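Local coordinates for protein 2',5'-phosphodiesterase 12 (Homo sapiens, PDB 4Z0V) that is a phosphodiesterase of the endonuclease/exonuclease/phosphatase family, with a DNase I-like fold, at residues R127-N132 with Y173-I178; E169-N174 with P194-F199. One frame throughout, in Å; residues are numbered along the deposited sequence.

Interaction 1 (R127-N132 with Y173-I178)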
ATOM      1  N   ARG A 127      13.749  -0.064   2.319  1.00  8.52           N
ATOM      2  CA  ARG A 127      12.998  -0.839   1.333  1.00  8.32           C
ATOM      3  C   ARG A 127      11.593  -0.216   1.242  1.00 12.75           C
ATOM      4  O   ARG A 127      10.843  -0.216   2.221  1.00 10.83           O
ATOM      5  CB  ARG A 127      12.928  -2.326   1.696  1.00  9.94           C
ATOM      6  CG  ARG A 127      12.121  -3.117   0.665  1.00 10.09           C
ATOM      7  CD  ARG A 127      12.313  -4.602   0.812  1.00 11.39           C
ATOM      8  NE  ARG A 127      13.669  -4.989   0.407  1.00 12.46           N
ATOM      9  CZ  ARG A 127      14.376  -5.973   0.949  1.00 19.96           C
ATOM     10  NH1 ARG A 127      13.857  -6.717   1.923  1.00 14.25           N
ATOM     11  NH2 ARG A 127      15.610  -6.218   0.527  1.00 12.97           N
ATOM     12  N   THR A 128      11.210   0.222   0.049  1.00  8.78           N
ATOM     13  CA  THR A 128       9.961   0.972  -0.145  1.00  8.06           C
ATOM     14  C   THR A 128       9.062   0.254  -1.126  1.00 11.28           C
ATOM     15  O   THR A 128       9.542  -0.321  -2.116  1.00 10.31           O
ATOM     16  CB  THR A 128      10.330   2.392  -0.646  1.00 11.63           C
ATOM     17  OG1 THR A 128      11.233   2.986   0.286  1.00 13.00           O
ATOM     18  CG2 THR A 128       9.109   3.302  -0.764  1.00 15.23           C
ATOM     19  N   VAL A 129       7.754   0.178  -0.776  1.00  7.91           N
ATOM     20  CA  VAL A 129       6.748  -0.487  -1.611  1.00  6.39           C
ATOM     21  C   VAL A 129       5.670   0.517  -1.966  1.00  9.84           C
ATOM     22  O   VAL A 129       5.262   1.295  -1.099  1.00 12.49           O
ATOM     23  CB  VAL A 129       6.109  -1.691  -0.836  1.00 10.00           C
ATOM     24  CG1 VAL A 129       4.950  -2.318  -1.640  1.00 10.58           C
ATOM     25  CG2 VAL A 129       7.159  -2.751  -0.466  1.00  9.88           C
ATOM     26  N   SER A 130       5.146   0.467  -3.187  1.00  7.91           N
ATOM     27  CA  SER A 130       3.947   1.249  -3.570  1.00  7.76           C
ATOM     28  C   SER A 130       3.029   0.284  -4.263  1.00 11.81           C
ATOM     29  O   SER A 130       3.454  -0.396  -5.213  1.00  9.99           O
ATOM     30  CB  SER A 130       4.261   2.465  -4.442  1.00 10.77           C
ATOM     31  OG  SER A 130       3.056   3.183  -4.694  1.00 11.99           O
ATOM     32  N   TYR A 131       1.768   0.184  -3.786  1.00  8.68           N
ATOM     33  CA  TYR A 131       0.893  -0.847  -4.363  1.00  8.45           C
ATOM     34  C   TYR A 131      -0.573  -0.475  -4.285  1.00  9.77           C
ATOM     35  O   TYR A 131      -1.066  -0.215  -3.197  1.00  9.06           O
ATOM     36  CB  TYR A 131       1.127  -2.126  -3.529  1.00  9.26           C
ATOM     37  CG  TYR A 131       0.590  -3.458  -4.015  1.00  9.33           C
ATOM     38  CD1 TYR A 131       0.168  -3.629  -5.337  1.00 11.32           C
ATOM     39  CD2 TYR A 131       0.630  -4.589  -3.190  1.00  9.35           C
ATOM     40  CE1 TYR A 131      -0.200  -4.888  -5.820  1.00 12.13           C
ATOM     41  CE2 TYR A 131       0.243  -5.846  -3.659  1.00 10.00           C
ATOM     42  CZ  TYR A 131      -0.149  -5.995  -4.982  1.00 12.89           C
ATOM     43  OH  TYR A 131      -0.480  -7.247  -5.449  1.00 12.47           O
ATOM     44  N   ASN A 132      -1.273  -0.498  -5.433  1.00  7.34           N
ATOM     45  CA  ASN A 132      -2.719  -0.279  -5.469  1.00  6.72           C
ATOM     46  C   ASN A 132      -3.276  -1.696  -5.346  1.00  9.81           C
ATOM     47  O   ASN A 132      -3.052  -2.517  -6.243  1.00  8.17           O
ATOM     48  CB  ASN A 132      -3.150   0.466  -6.759  1.00  8.56           C
ATOM     49  CG  ASN A 132      -4.659   0.564  -6.908  1.00 12.80           C
ATOM     50  OD1 ASN A 132      -5.393  -0.371  -6.548  1.00 11.18           O
ATOM     51  ND2 ASN A 132      -5.158   1.690  -7.475  1.00  8.67           N
ATOM     52  N   TYR A 173       7.927  -9.115   1.463  1.00 10.82           N
ATOM     53  CA  TYR A 173       8.837  -8.058   0.996  1.00  9.23           C
ATOM     54  C   TYR A 173       9.765  -7.569   2.086  1.00 13.25           C
ATOM     55  O   TYR A 173      10.752  -6.909   1.764  1.00 10.99           O
ATOM     56  CB  TYR A 173       8.089  -6.873   0.383  1.00  8.82           C
ATOM     57  CG  TYR A 173       7.442  -7.181  -0.954  1.00  9.58           C
ATOM     58  CD1 TYR A 173       8.059  -8.031  -1.879  1.00 11.73           C
ATOM     59  CD2 TYR A 173       6.197  -6.655  -1.282  1.00  9.12           C
ATOM     60  CE1 TYR A 173       7.476  -8.296  -3.120  1.00 11.32           C
ATOM     61  CE2 TYR A 173       5.574  -6.965  -2.488  1.00  9.32           C
ATOM     62  CZ  TYR A 173       6.212  -7.792  -3.405  1.00 13.11           C
ATOM     63  OH  TYR A 173       5.616  -8.041  -4.616  1.00 13.18           O
ATOM     64  N   ASN A 174       9.469  -7.857   3.385  1.00 11.20           N
ATOM     65  CA  ASN A 174      10.332  -7.417   4.504  1.00 10.67           C
ATOM     66  C   ASN A 174      10.724  -5.946   4.294  1.00 12.12           C
ATOM     67  O   ASN A 174      11.903  -5.582   4.276  1.00 11.95           O
ATOM     68  CB  ASN A 174      11.587  -8.351   4.570  1.00 12.17           C
ATOM     69  CG  ASN A 174      11.220  -9.741   5.043  1.00 19.16           C
ATOM     70  OD1 ASN A 174      10.578  -9.906   6.092  1.00 15.09           O
ATOM     71  ND2 ASN A 174      11.624 -10.772   4.289  1.00 15.20           N
ATOM     72  N   ALA A 175       9.707  -5.106   4.084  1.00  9.27           N
ATOM     73  CA  ALA A 175       9.867  -3.713   3.710  1.00  9.36           C
ATOM     74  C   ALA A 175       9.895  -2.785   4.914  1.00 10.39           C
ATOM     75  O   ALA A 175       9.593  -3.201   6.037  1.00 11.35           O
ATOM     76  CB  ALA A 175       8.723  -3.316   2.769  1.00 10.45           C
ATOM     77  N   ASP A 176      10.294  -1.531   4.670  1.00  9.04           N
ATOM     78  CA  ASP A 176      10.419  -0.506   5.711  1.00  8.20           C
ATOM     79  C   ASP A 176       9.349   0.544   5.606  1.00 10.27           C
ATOM     80  O   ASP A 176       8.983   1.140   6.622  1.00 11.34           O
ATOM     81  CB  ASP A 176      11.808   0.157   5.639  1.00  9.91           C
ATOM     82  CG  ASP A 176      12.925  -0.884   5.763  1.00 16.28           C
ATOM     83  OD1 ASP A 176      12.730  -1.886   6.505  1.00 16.97           O
ATOM     84  OD2 ASP A 176      13.944  -0.740   5.068  1.00 16.58           O
ATOM     85  N   VAL A 177       8.947   0.868   4.382  1.00  8.22           N
ATOM     86  CA  VAL A 177       7.912   1.865   4.089  1.00  8.52           C
ATOM     87  C   VAL A 177       7.011   1.261   3.063  1.00 11.28           C
ATOM     88  O   VAL A 177       7.480   0.845   1.991  1.00 10.67           O
ATOM     89  CB  VAL A 177       8.539   3.219   3.604  1.00 11.29           C
ATOM     90  CG1 VAL A 177       7.443   4.204   3.134  1.00 11.72           C
ATOM     91  CG2 VAL A 177       9.396   3.851   4.711  1.00 10.45           C
ATOM     92  N   ILE A 178       5.715   1.170   3.375  1.00  7.86           N
ATOM     93  CA  ILE A 178       4.749   0.550   2.460  1.00  6.26           C
ATOM     94  C   ILE A 178       3.627   1.520   2.232  1.00 10.86           C
ATOM     95  O   ILE A 178       2.945   1.898   3.194  1.00 10.22           O
ATOM     96  CB  ILE A 178       4.203  -0.802   2.966  1.00  6.92           C
ATOM     97  CG1 ILE A 178       5.361  -1.828   3.202  1.00  7.60           C
ATOM     98  CG2 ILE A 178       3.213  -1.346   1.928  1.00  8.65           C
ATOM     99  CD1 ILE A 178       4.837  -3.144   3.884  1.00  9.06           C
TER

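Interaction 2 (E169-N174 with P194-F199)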
ATOM      1  N   GLU A 169       2.283 -11.561   0.242  1.00  8.17           N
ATOM      2  CA  GLU A 169       3.077 -10.693  -0.624  1.00  8.26           C
ATOM      3  C   GLU A 169       3.786  -9.598   0.169  1.00  9.56           C
ATOM      4  O   GLU A 169       5.003  -9.464   0.090  1.00 10.32           O
ATOM      5  CB  GLU A 169       2.200 -10.064  -1.708  1.00  8.46           C
ATOM      6  CG  GLU A 169       3.048  -9.176  -2.605  1.00  9.77           C
ATOM      7  CD  GLU A 169       2.328  -8.663  -3.824  1.00 14.42           C
ATOM      8  OE1 GLU A 169       2.978  -7.949  -4.621  1.00 16.09           O
ATOM      9  OE2 GLU A 169       1.123  -8.958  -3.980  1.00 14.21           O
ATOM     10  N   LEU A 170       3.018  -8.783   0.894  1.00  7.26           N
ATOM     11  CA  LEU A 170       3.590  -7.674   1.621  1.00  6.87           C
ATOM     12  C   LEU A 170       4.492  -8.099   2.727  1.00 10.30           C
ATOM     13  O   LEU A 170       5.575  -7.545   2.831  1.00 10.14           O
ATOM     14  CB  LEU A 170       2.473  -6.755   2.164  1.00  6.66           C
ATOM     15  CG  LEU A 170       1.717  -5.999   1.071  1.00 10.19           C
ATOM     16  CD1 LEU A 170       0.625  -5.115   1.700  1.00 10.79           C
ATOM     17  CD2 LEU A 170       2.696  -5.101   0.257  1.00  9.32           C
ATOM     18  N   THR A 171       4.112  -9.099   3.531  1.00  8.14           N
ATOM     19  CA  THR A 171       5.008  -9.514   4.621  1.00  8.25           C
ATOM     20  C   THR A 171       6.302 -10.122   4.082  1.00 12.67           C
ATOM     21  O   THR A 171       7.361  -9.905   4.670  1.00 12.60           O
ATOM     22  CB  THR A 171       4.307 -10.469   5.583  1.00 11.30           C
ATOM     23  OG1 THR A 171       3.922 -11.662   4.879  1.00 10.77           O
ATOM     24  CG2 THR A 171       3.069  -9.801   6.286  1.00 10.98           C
ATOM     25  N   GLY A 172       6.203 -10.795   2.936  1.00 11.41           N
ATOM     26  CA  GLY A 172       7.342 -11.387   2.250  1.00 10.48           C
ATOM     27  C   GLY A 172       8.353 -10.381   1.718  1.00 13.44           C
ATOM     28  O   GLY A 172       9.522 -10.739   1.540  1.00 11.23           O
ATOM     29  N   TYR A 173       7.927  -9.115   1.463  1.00 10.82           N
ATOM     30  CA  TYR A 173       8.837  -8.058   0.996  1.00  9.23           C
ATOM     31  C   TYR A 173       9.765  -7.569   2.086  1.00 13.25           C
ATOM     32  O   TYR A 173      10.752  -6.909   1.764  1.00 10.99           O
ATOM     33  CB  TYR A 173       8.089  -6.873   0.383  1.00  8.82           C
ATOM     34  CG  TYR A 173       7.442  -7.181  -0.954  1.00  9.58           C
ATOM     35  CD1 TYR A 173       8.059  -8.031  -1.879  1.00 11.73           C
ATOM     36  CD2 TYR A 173       6.197  -6.655  -1.282  1.00  9.12           C
ATOM     37  CE1 TYR A 173       7.476  -8.296  -3.120  1.00 11.32           C
ATOM     38  CE2 TYR A 173       5.574  -6.965  -2.488  1.00  9.32           C
ATOM     39  CZ  TYR A 173       6.212  -7.792  -3.405  1.00 13.11           C
ATOM     40  OH  TYR A 173       5.616  -8.041  -4.616  1.00 13.18           O
ATOM     41  N   ASN A 174       9.469  -7.857   3.385  1.00 11.20           N
ATOM     42  CA  ASN A 174      10.332  -7.417   4.504  1.00 10.67           C
ATOM     43  C   ASN A 174      10.724  -5.946   4.294  1.00 12.12           C
ATOM     44  O   ASN A 174      11.903  -5.582   4.276  1.00 11.95           O
ATOM     45  CB  ASN A 174      11.587  -8.351   4.570  1.00 12.17           C
ATOM     46  CG  ASN A 174      11.220  -9.741   5.043  1.00 19.16           C
ATOM     47  OD1 ASN A 174      10.578  -9.906   6.092  1.00 15.09           O
ATOM     48  ND2 ASN A 174      11.624 -10.772   4.289  1.00 15.20           N
ATOM     49  N   PRO A 194      -3.263  -6.445  11.288  1.00 12.50           N
ATOM     50  CA  PRO A 194      -2.775  -7.663  11.979  1.00 12.41           C
ATOM     51  C   PRO A 194      -1.560  -8.307  11.310  1.00 13.63           C
ATOM     52  O   PRO A 194      -0.639  -8.722  12.018  1.00 13.36           O
ATOM     53  CB  PRO A 194      -3.992  -8.602  11.926  1.00 13.89           C
ATOM     54  CG  PRO A 194      -5.181  -7.667  11.817  1.00 18.78           C
ATOM     55  CD  PRO A 194      -4.680  -6.600  10.889  1.00 14.97           C
ATOM     56  N   ALA A 195      -1.528  -8.380   9.968  1.00 10.51           N
ATOM     57  CA  ALA A 195      -0.387  -9.001   9.307  1.00 10.68           C
ATOM     58  C   ALA A 195       0.868  -8.159   9.467  1.00 12.58           C
ATOM     59  O   ALA A 195       1.934  -8.663   9.844  1.00 13.44           O
ATOM     60  CB  ALA A 195      -0.684  -9.202   7.822  1.00 12.21           C
ATOM     61  N   LEU A 196       0.764  -6.883   9.154  1.00  8.98           N
ATOM     62  CA  LEU A 196       1.959  -6.051   9.137  1.00  7.85           C
ATOM     63  C   LEU A 196       2.451  -5.732  10.540  1.00 12.77           C
ATOM     64  O   LEU A 196       3.673  -5.658  10.746  1.00 11.21           O
ATOM     65  CB  LEU A 196       1.715  -4.790   8.290  1.00  7.61           C
ATOM     66  CG  LEU A 196       1.463  -5.073   6.791  1.00 12.69           C
ATOM     67  CD1 LEU A 196       1.248  -3.780   6.019  1.00 13.01           C
ATOM     68  CD2 LEU A 196       2.674  -5.784   6.131  1.00 14.25           C
ATOM     69  N   GLU A 197       1.548  -5.610  11.530  1.00 11.59           N
ATOM     70  CA  GLU A 197       2.098  -5.390  12.869  1.00 12.89           C
ATOM     71  C   GLU A 197       2.873  -6.635  13.380  1.00 15.84           C
ATOM     72  O   GLU A 197       3.886  -6.487  14.061  1.00 14.63           O
ATOM     73  CB  GLU A 197       1.045  -4.904  13.872  1.00 15.86           C
ATOM     74  CG  GLU A 197       0.056  -5.888  14.430  1.00 30.35           C
ATOM     75  CD  GLU A 197      -0.889  -5.245  15.441  1.00 49.62           C
ATOM     76  OE1 GLU A 197      -1.644  -6.007  16.081  1.00 39.04           O
ATOM     77  OE2 GLU A 197      -0.841  -4.003  15.638  1.00 22.76           O
ATOM     78  N   ALA A 198       2.436  -7.851  12.991  1.00 13.42           N
ATOM     79  CA  ALA A 198       3.123  -9.098  13.370  1.00 12.96           C
ATOM     80  C   ALA A 198       4.557  -9.144  12.822  1.00 14.95           C
ATOM     81  O   ALA A 198       5.446  -9.784  13.412  1.00 14.99           O
ATOM     82  CB  ALA A 198       2.331 -10.286  12.855  1.00 12.89           C
ATOM     83  N   PHE A 199       4.782  -8.448  11.699  1.00 11.51           N
ATOM     84  CA  PHE A 199       6.086  -8.395  11.053  1.00 10.42           C
ATOM     85  C   PHE A 199       6.836  -7.084  11.375  1.00 15.42           C
ATOM     86  O   PHE A 199       7.848  -6.814  10.743  1.00 16.30           O
ATOM     87  CB  PHE A 199       5.935  -8.610   9.520  1.00 10.85           C
ATOM     88  CG  PHE A 199       5.693 -10.065   9.170  1.00 10.63           C
ATOM     89  CD1 PHE A 199       4.425 -10.629   9.301  1.00 11.87           C
ATOM     90  CD2 PHE A 199       6.745 -10.884   8.760  1.00 13.09           C
ATOM     91  CE1 PHE A 199       4.197 -11.970   8.976  1.00 11.77           C
ATOM     92  CE2 PHE A 199       6.529 -12.226   8.444  1.00 14.66           C
ATOM     93  CZ  PHE A 199       5.253 -12.765   8.552  1.00 12.80           C
TER
HETATM   94  O   HOH W   1       9.598  -8.270   8.223  1.00 16.72           O

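Interaction 1 (R127-N132 with Y173-I178)
T128 and V129 pair in parallel with V177 and I178, joining strand 125-132 to the start of strand 177-184, two central strands of one sheet of the DNase I-like fold. V177 O accepts the N-H of V129, with V129 N 2.9 Å away, and also receives a CA-H...O contact from T128 CA. One step back, R127 O is gripped twice, by V177 N and, at 2.8 Å, by D176 N, the latter in the carbonyl plane on a lone pair. D176 returns the favour through its side chain: with CG beside its own backbone N (chi1 -57°), OD2 takes the N-H of R127 from above the carboxylate plane, 2.8 Å from R127 N. Aspartate suits this place because K221 and R218 also bind its carboxylate.

The arginine side chain leaves with CG anti to the backbone N (chi1 179°) and passes A175. R127 NH1 lies 3.1 Å from Y173 O and 3.3 Å from N174 O, both bonds being well bent, while R127 NE forms a salt bridge with D436. On the sheet face shared with I178, V129 sets CG2 3.6 Å from A175 CB, a methyl small enough for close approach, and CB 4.0 Å from I178 CG2.

Backbone pairing thus continues into polar side-chain bonds that tie the turn after helix 159-172 to both strands. R127 is balanced by D436 and D176 by K221 and R218, which probably lowers the cost of burying them.

Interaction 2 (E169-N174 with P194-F199)
L170 and T171, in the last turn of helix 159-172, meet L196, A195 and F199 at the end of helix 185-198. Before them comes E169, whose carboxylate faces another way: OE1 accepts Y173 OH at 2.6 Å on its anti side, and OE2 is bonded to Y131.

L170 lays its CB 4.1 Å from L196 CD2. Its longer branches serve the sheet it packs against, where V129, Y131 and I178 touch it, so a leucine fits a helix position that looks both to strands and to a neighbouring helix.

T171 carries most of the contact. Its CB sits 3.6 Å from the centroid of the F199 ring, only 8° off the ring normal, a CH-pi contact over the centre of one face. CG2, beside the backbone N, leans toward one side of the ring and comes 3.4 Å from F199 CD1; it also touches L196 CD2 and A195 CB. OG1 takes the crowded position between backbone N and carbonyl carbon (chi1 62°), where it bonds to the carbonyl of Q167 one turn earlier. Threonine therefore offers carbon to its neighbour while its hydroxyl is satisfied by its own helix.

At N174, where phi turns positive after the helix, OD1 accepts a water at 2.9 Å; the same water makes a weak bond to F199 O.

No direct hydrogen bond crosses between the segments. Dispersion and CH-pi packing join the C-terminal ends of two helices that lie on the same sheet face, with the single water adding a weak polar link at the margin.

Interactions 1 and 2 have centres about 10 Å apart and share Y173 and N174, the residues where helix 159-172 gives way to the turn before strand 177-184. Along the chain the order is strand 125-132, helix 159-172, strand 177-184, helix 185-198, so the parallel strands of interaction 1 are joined through helix 159-172 in a beta-alpha-beta crossover. Both helices of interaction 2 lie against the same face of the six-stranded mixed sheet, with L196 of the second helix packing on I178. Together they form one helix-on-sheet layer of the DNase I-like domain, in which the turn at Y173 and N174 belongs to both contacts.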